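Local coordinates for protein tryptophan synthase alpha chain (PDB 6V82) that probably cleaves indoleglycerol phosphate to indole and glyceraldehyde 3-phosphate, as the alpha subunit of tryptophan synthase in the last step of tryptophan biosynthesis, at residues L43-P48 and L77-G82. Numbering follows the deposited sequence.
Sequences LELGFP and LEIVEG
Strand 43-46 packs against helix 77-82 with CA of Leu-45 and CA of Val-80, the nearest pair, 8.8 Å apart, and no hydrogen bond joins the two segments. The contact is apolar and rests on one methyl group of Leu-45. That residue points its side chain at the helix. A chi1 of -166° sets CG opposite the backbone N, and CD2 is the branch that reaches the helix. It meets two methyls from consecutive helix residues. CD2 of Leu-45 lies 3.8 Å from CG2 of Val-80. The same CD2 is 4.1 Å from CG2 of Ile-79. The leucine side chain crosses both partners at a slant. Ile-79 directs its CB toward the strand, and its CG2 branch makes the touch. In Val-80 the touching CG2 sits beside the backbone N. The fold is a TIM barrel, and here helix 73-84 of the outer layer packs on barrel strand 42-46. All three residues are buried. Ile-79 also touches Thr-25 and Thr-28 of helix 25-37, while Val-80 reaches Ala-115 of helix 106-115. The residue before Leu-45, Glu-44, is a predicted proton acceptor; its carboxylate forms a salt bridge with Arg-205 and a hydrogen bond with Tyr-173.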
loop_
_atom_site.group_PDB
_atom_site.type_symbol
_atom_site.label_atom_id
_atom_site.label_comp_id
_atom_site.label_asym_id
_atom_site.label_seq_id
_atom_site.Cartn_x
_atom_site.Cartn_y
_atom_site.Cartn_z
ATOM N N LEU A 43 -35.576 -10.315 -41.980
ATOM C CA LEU A 43 -35.115 -10.750 -40.670
ATOM C C LEU A 43 -33.620 -10.493 -40.537
ATOM O O LEU A 43 -32.843 -10.856 -41.423
ATOM C CB LEU A 43 -35.410 -12.230 -40.444
ATOM C CG LEU A 43 -36.872 -12.470 -40.123
ATOM C CD1 LEU A 43 -37.116 -13.929 -39.831
ATOM C CD2 LEU A 43 -37.300 -11.583 -38.957
ATOM N N GLU A 44 -33.224 -9.851 -39.441
ATOM C CA GLU A 44 -31.816 -9.707 -39.098
ATOM C C GLU A 44 -31.562 -10.641 -37.936
ATOM O O GLU A 44 -32.016 -10.385 -36.815
ATOM C CB GLU A 44 -31.434 -8.276 -38.751
ATOM C CG GLU A 44 -29.927 -8.125 -38.519
ATOM C CD GLU A 44 -29.413 -6.720 -38.831
ATOM O OE1 GLU A 44 -28.953 -6.024 -37.891
ATOM O OE2 GLU A 44 -29.477 -6.315 -40.018
ATOM N N LEU A 45 -30.845 -11.722 -38.213
ATOM C CA LEU A 45 -30.642 -12.810 -37.273
ATOM C C LEU A 45 -29.261 -12.663 -36.633
ATOM O O LEU A 45 -28.234 -12.715 -37.325
ATOM C CB LEU A 45 -30.806 -14.146 -37.999
ATOM C CG LEU A 45 -30.953 -15.389 -37.140
ATOM C CD1 LEU A 45 -32.186 -15.289 -36.241
ATOM C CD2 LEU A 45 -31.037 -16.601 -38.051
ATOM N N GLY A 46 -29.236 -12.447 -35.317
ATOM C CA GLY A 46 -27.978 -12.231 -34.632
ATOM C C GLY A 46 -27.269 -13.522 -34.270
ATOM O O GLY A 46 -27.849 -14.384 -33.594
ATOM N N PHE A 47 -26.043 -13.683 -34.759
ATOM C CA PHE A 47 -25.116 -14.686 -34.246
ATOM C C PHE A 47 -24.611 -14.172 -32.899
ATOM O O PHE A 47 -23.875 -13.171 -32.861
ATOM C CB PHE A 47 -23.969 -14.919 -35.247
ATOM C CG PHE A 47 -23.221 -16.230 -35.063
ATOM C CD1 PHE A 47 -22.660 -16.878 -36.165
ATOM C CD2 PHE A 47 -23.049 -16.800 -33.807
ATOM C CE1 PHE A 47 -21.947 -18.083 -36.024
ATOM C CE2 PHE A 47 -22.343 -18.008 -33.655
ATOM C CZ PHE A 47 -21.793 -18.648 -34.771
ATOM N N PRO A 48 -25.024 -14.763 -31.782
ATOM C CA PRO A 48 -24.634 -14.212 -30.483
ATOM C C PRO A 48 -23.144 -14.388 -30.247
ATOM O O PRO A 48 -22.568 -15.441 -30.535
ATOM C CB PRO A 48 -25.464 -15.028 -29.489
ATOM C CG PRO A 48 -25.757 -16.284 -30.219
ATOM C CD PRO A 48 -25.936 -15.907 -31.646
ATOM N N LEU A 77 -27.481 -23.069 -38.148
ATOM C CA LEU A 77 -27.953 -23.645 -39.402
ATOM C C LEU A 77 -29.326 -24.280 -39.234
ATOM O O LEU A 77 -30.194 -24.118 -40.101
ATOM C CB LEU A 77 -26.948 -24.671 -39.934
ATOM C CG LEU A 77 -25.596 -24.096 -40.371
ATOM C CD1 LEU A 77 -24.709 -25.200 -40.898
ATOM C CD2 LEU A 77 -25.775 -23.010 -41.418
ATOM N N GLU A 78 -29.543 -25.016 -38.135
ATOM C CA GLU A 78 -30.875 -25.559 -37.857
ATOM C C GLU A 78 -31.920 -24.459 -37.804
ATOM O O GLU A 78 -33.039 -24.631 -38.303
ATOM C CB GLU A 78 -30.907 -26.281 -36.522
ATOM C CG GLU A 78 -30.253 -27.600 -36.423
ATOM C CD GLU A 78 -30.573 -28.224 -35.079
ATOM O OE1 GLU A 78 -31.782 -28.274 -34.722
ATOM O OE2 GLU A 78 -29.618 -28.622 -34.371
ATOM N N ILE A 79 -31.587 -23.343 -37.144
ATOM C CA ILE A 79 -32.530 -22.241 -37.004
ATOM C C ILE A 79 -32.887 -21.675 -38.370
ATOM O O ILE A 79 -34.065 -21.487 -38.695
ATOM C CB ILE A 79 -31.944 -21.154 -36.091
ATOM C CG1 ILE A 79 -31.959 -21.627 -34.644
ATOM C CG2 ILE A 79 -32.721 -19.851 -36.263
ATOM C CD1 ILE A 79 -31.177 -20.744 -33.743
ATOM N N VAL A 80 -31.866 -21.385 -39.184
ATOM C CA VAL A 80 -32.113 -20.833 -40.511
ATOM C C VAL A 80 -32.914 -21.811 -41.352
ATOM O O VAL A 80 -33.822 -21.415 -42.090
ATOM C CB VAL A 80 -30.789 -20.459 -41.193
ATOM C CG1 VAL A 80 -31.052 -20.018 -42.641
ATOM C CG2 VAL A 80 -30.093 -19.370 -40.406
ATOM N N GLU A 81 -32.605 -23.106 -41.252
ATOM C CA GLU A 81 -33.385 -24.086 -42.002
ATOM C C GLU A 81 -34.818 -24.184 -41.488
ATOM O O GLU A 81 -35.737 -24.408 -42.278
ATOM C CB GLU A 81 -32.695 -25.446 -41.967
ATOM C CG GLU A 81 -31.402 -25.458 -42.771
ATOM C CD GLU A 81 -30.550 -26.683 -42.502
ATOM O OE1 GLU A 81 -31.087 -27.639 -41.913
ATOM O OE2 GLU A 81 -29.351 -26.685 -42.872
ATOM N N GLY A 82 -35.031 -23.997 -40.182
ATOM C CA GLY A 82 -36.387 -23.992 -39.658
ATOM C C GLY A 82 -37.198 -22.803 -40.138
ATOM O O GLY A 82 -38.403 -22.923 -40.384
#